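Local coordinates for GDSL-like protein (Collinsella aerofaciens ATCC 25986, PDB 7BXD) that belongs to the GDSL-like lipase/acylhydrolase family and probably hydrolyses acyl esters, at residues V67-S75 / D85-D95. Residues are numbered along the deposited sequence; the frame is centred on the assembly and turned at random.
Sequences VENFGIKGS and DSFVERLDGID
Glu68 and Asp95 cross their side chains at about a right angle, the carboxylate planes turned 61° against each other, with Glu68 OE1 2.7 Å from Asp95 OD2; at that spacing one of the two acids probably carries a proton. The second carboxylate oxygen of Asp95, OD1, accepts from Ala97 N. At Phe70, CG is anti to the carbonyl carbon (chi1 -72°), which lets the ring lie against Ile94, whose CB sits over one face in a CH-pi contact, 3.9 Å from the centroid. Arg90 NH1 donates a hydrogen bond to Phe70 O at 3.0 Å; the oxygen lies in the guanidinium plane, whereas the nitrogen comes in from above the carbonyl plane. In the SGNH-hydrolase fold of this family, a parallel sheet is flanked by helices; here the edge strand 66-71 and the turn after it meet the short helix 87-90. Ile72 lays CB over one face of the Arg90 guanidinium, with CG1 3.4 Å from NH1. A type II turn through Gly74 then delivers Ser75, whose OG, anti to the backbone N (chi1 -179°), donates along a lone pair of Asp85 O at 2.7 Å and accepts from Arg90 NH2 at 2.9 Å. Arg90 NE also reaches Asp85 O, while NH2 has a further acceptor in Gly35 O.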
# COMPACT_ATOMS: atom_id res chain seq x y z
N VAL A 67 -6.34 6.18 -13.99
CA VAL A 67 -5.98 5.65 -12.68
C VAL A 67 -7.25 5.45 -11.88
O VAL A 67 -8.07 6.38 -11.76
CB VAL A 67 -4.97 6.56 -11.96
CG1 VAL A 67 -4.58 5.93 -10.62
CG2 VAL A 67 -3.73 6.76 -12.83
N GLU A 68 -7.44 4.24 -11.35
CA GLU A 68 -8.60 3.90 -10.54
C GLU A 68 -8.19 3.75 -9.08
O GLU A 68 -7.19 3.09 -8.77
CB GLU A 68 -9.21 2.57 -11.01
CG GLU A 68 -9.50 2.51 -12.50
CD GLU A 68 -10.00 1.17 -12.96
OE1 GLU A 68 -9.47 0.15 -12.48
OE2 GLU A 68 -10.92 1.16 -13.82
N ASN A 69 -8.98 4.31 -8.18
CA ASN A 69 -8.70 4.30 -6.74
C ASN A 69 -9.56 3.23 -6.06
O ASN A 69 -10.78 3.41 -5.93
CB ASN A 69 -8.98 5.69 -6.17
CG ASN A 69 -8.54 5.81 -4.73
OD1 ASN A 69 -8.90 4.98 -3.88
ND2 ASN A 69 -7.76 6.84 -4.42
N PHE A 70 -8.93 2.16 -5.59
CA PHE A 70 -9.57 1.15 -4.75
C PHE A 70 -8.88 1.13 -3.39
O PHE A 70 -8.41 0.09 -2.90
CB PHE A 70 -9.58 -0.23 -5.44
CG PHE A 70 -10.55 -0.31 -6.59
CD1 PHE A 70 -11.86 -0.70 -6.37
CD2 PHE A 70 -10.16 0.03 -7.88
CE1 PHE A 70 -12.76 -0.77 -7.45
CE2 PHE A 70 -11.06 -0.05 -8.96
CZ PHE A 70 -12.35 -0.47 -8.73
N GLY A 71 -8.80 2.29 -2.76
CA GLY A 71 -8.32 2.39 -1.40
C GLY A 71 -9.48 2.42 -0.42
O GLY A 71 -10.51 3.06 -0.68
N ILE A 72 -9.31 1.75 0.73
CA ILE A 72 -10.29 1.70 1.81
C ILE A 72 -9.58 1.95 3.14
O ILE A 72 -8.62 1.25 3.49
CB ILE A 72 -11.06 0.36 1.84
CG1 ILE A 72 -11.97 0.25 0.62
CG2 ILE A 72 -11.82 0.14 3.16
CD1 ILE A 72 -13.18 1.23 0.61
N LYS A 73 -10.05 2.97 3.87
CA LYS A 73 -9.50 3.28 5.19
C LYS A 73 -9.63 2.09 6.15
O LYS A 73 -10.66 1.42 6.20
CB LYS A 73 -10.20 4.49 5.78
CG LYS A 73 -9.84 5.79 5.06
CD LYS A 73 -10.52 7.00 5.72
CE LYS A 73 -11.99 6.87 5.59
NZ LYS A 73 -12.49 7.09 4.26
N GLY A 74 -8.58 1.86 6.94
CA GLY A 74 -8.60 0.82 7.96
C GLY A 74 -8.26 -0.57 7.46
O GLY A 74 -8.12 -1.48 8.28
N SER A 75 -8.08 -0.77 6.15
CA SER A 75 -7.96 -2.12 5.61
C SER A 75 -6.57 -2.72 5.86
O SER A 75 -5.54 -2.10 5.57
CB SER A 75 -8.25 -2.06 4.10
OG SER A 75 -8.19 -3.35 3.50
N ASP A 85 -13.10 -6.15 5.73
CA ASP A 85 -12.67 -5.35 4.58
C ASP A 85 -11.18 -5.47 4.29
O ASP A 85 -10.58 -4.53 3.78
CB ASP A 85 -13.05 -3.88 4.79
CG ASP A 85 -12.36 -3.25 5.99
OD1 ASP A 85 -11.66 -3.94 6.76
OD2 ASP A 85 -12.51 -2.01 6.13
N SER A 86 -10.61 -6.64 4.56
CA SER A 86 -9.19 -6.85 4.23
C SER A 86 -8.98 -6.80 2.71
O SER A 86 -9.93 -6.93 1.91
CB SER A 86 -8.71 -8.20 4.72
OG SER A 86 -9.35 -9.28 4.05
N PHE A 87 -7.71 -6.63 2.31
CA PHE A 87 -7.43 -6.70 0.88
C PHE A 87 -7.87 -8.06 0.34
O PHE A 87 -8.42 -8.15 -0.76
CB PHE A 87 -5.94 -6.50 0.56
CG PHE A 87 -5.37 -5.10 0.76
CD1 PHE A 87 -5.58 -4.34 1.93
CD2 PHE A 87 -4.55 -4.56 -0.23
CE1 PHE A 87 -4.95 -3.08 2.09
CE2 PHE A 87 -3.93 -3.32 -0.06
CZ PHE A 87 -4.11 -2.60 1.09
N VAL A 88 -7.61 -9.13 1.08
CA VAL A 88 -8.02 -10.46 0.64
C VAL A 88 -9.53 -10.49 0.39
O VAL A 88 -9.98 -11.02 -0.63
CB VAL A 88 -7.60 -11.52 1.68
CG1 VAL A 88 -8.29 -12.87 1.43
CG2 VAL A 88 -6.07 -11.67 1.70
N GLU A 89 -10.32 -9.94 1.33
CA GLU A 89 -11.77 -9.97 1.20
C GLU A 89 -12.28 -9.05 0.10
O GLU A 89 -13.32 -9.33 -0.52
CB GLU A 89 -12.41 -9.63 2.54
CG GLU A 89 -12.32 -10.75 3.56
CD GLU A 89 -12.44 -10.28 5.01
OE1 GLU A 89 -11.66 -9.39 5.43
OE2 GLU A 89 -13.29 -10.85 5.76
N ARG A 90 -11.58 -7.92 -0.14
CA ARG A 90 -12.04 -6.93 -1.12
C ARG A 90 -11.66 -7.28 -2.55
O ARG A 90 -12.22 -6.69 -3.48
CB ARG A 90 -11.45 -5.54 -0.80
CG ARG A 90 -12.07 -4.90 0.46
CD ARG A 90 -11.75 -3.40 0.47
NE ARG A 90 -10.34 -3.27 0.80
CZ ARG A 90 -9.41 -2.50 0.20
NH1 ARG A 90 -9.64 -1.75 -0.88
NH2 ARG A 90 -8.20 -2.51 0.72
N LEU A 91 -10.68 -8.18 -2.76
CA LEU A 91 -10.08 -8.30 -4.09
C LEU A 91 -11.12 -8.64 -5.17
O LEU A 91 -11.10 -8.08 -6.28
CB LEU A 91 -8.96 -9.34 -4.06
CG LEU A 91 -8.34 -9.69 -5.41
CD1 LEU A 91 -7.73 -8.48 -6.08
CD2 LEU A 91 -7.29 -10.78 -5.18
N ASP A 92 -12.02 -9.59 -4.89
CA ASP A 92 -12.90 -10.04 -5.95
C ASP A 92 -13.83 -8.93 -6.43
O ASP A 92 -14.35 -9.02 -7.56
CB ASP A 92 -13.77 -11.22 -5.50
CG ASP A 92 -14.38 -12.00 -6.67
OD1 ASP A 92 -13.61 -12.55 -7.50
OD2 ASP A 92 -15.62 -12.10 -6.76
N GLY A 93 -14.05 -7.90 -5.61
CA GLY A 93 -14.92 -6.79 -5.95
C GLY A 93 -14.26 -5.60 -6.63
O GLY A 93 -14.96 -4.61 -6.90
N ILE A 94 -12.94 -5.63 -6.88
CA ILE A 94 -12.28 -4.53 -7.58
C ILE A 94 -12.19 -4.86 -9.07
O ILE A 94 -12.39 -6.00 -9.50
CB ILE A 94 -10.90 -4.16 -6.99
CG1 ILE A 94 -9.80 -5.15 -7.42
CG2 ILE A 94 -10.98 -4.04 -5.45
CD1 ILE A 94 -8.40 -4.79 -6.88
N ASP A 95 -11.92 -3.85 -9.88
CA ASP A 95 -11.83 -4.03 -11.33
C ASP A 95 -10.83 -5.14 -11.67
O ASP A 95 -9.69 -5.13 -11.16
CB ASP A 95 -11.35 -2.70 -11.93
CG ASP A 95 -11.22 -2.74 -13.44
OD1 ASP A 95 -11.84 -3.61 -14.11
OD2 ASP A 95 -10.51 -1.85 -13.97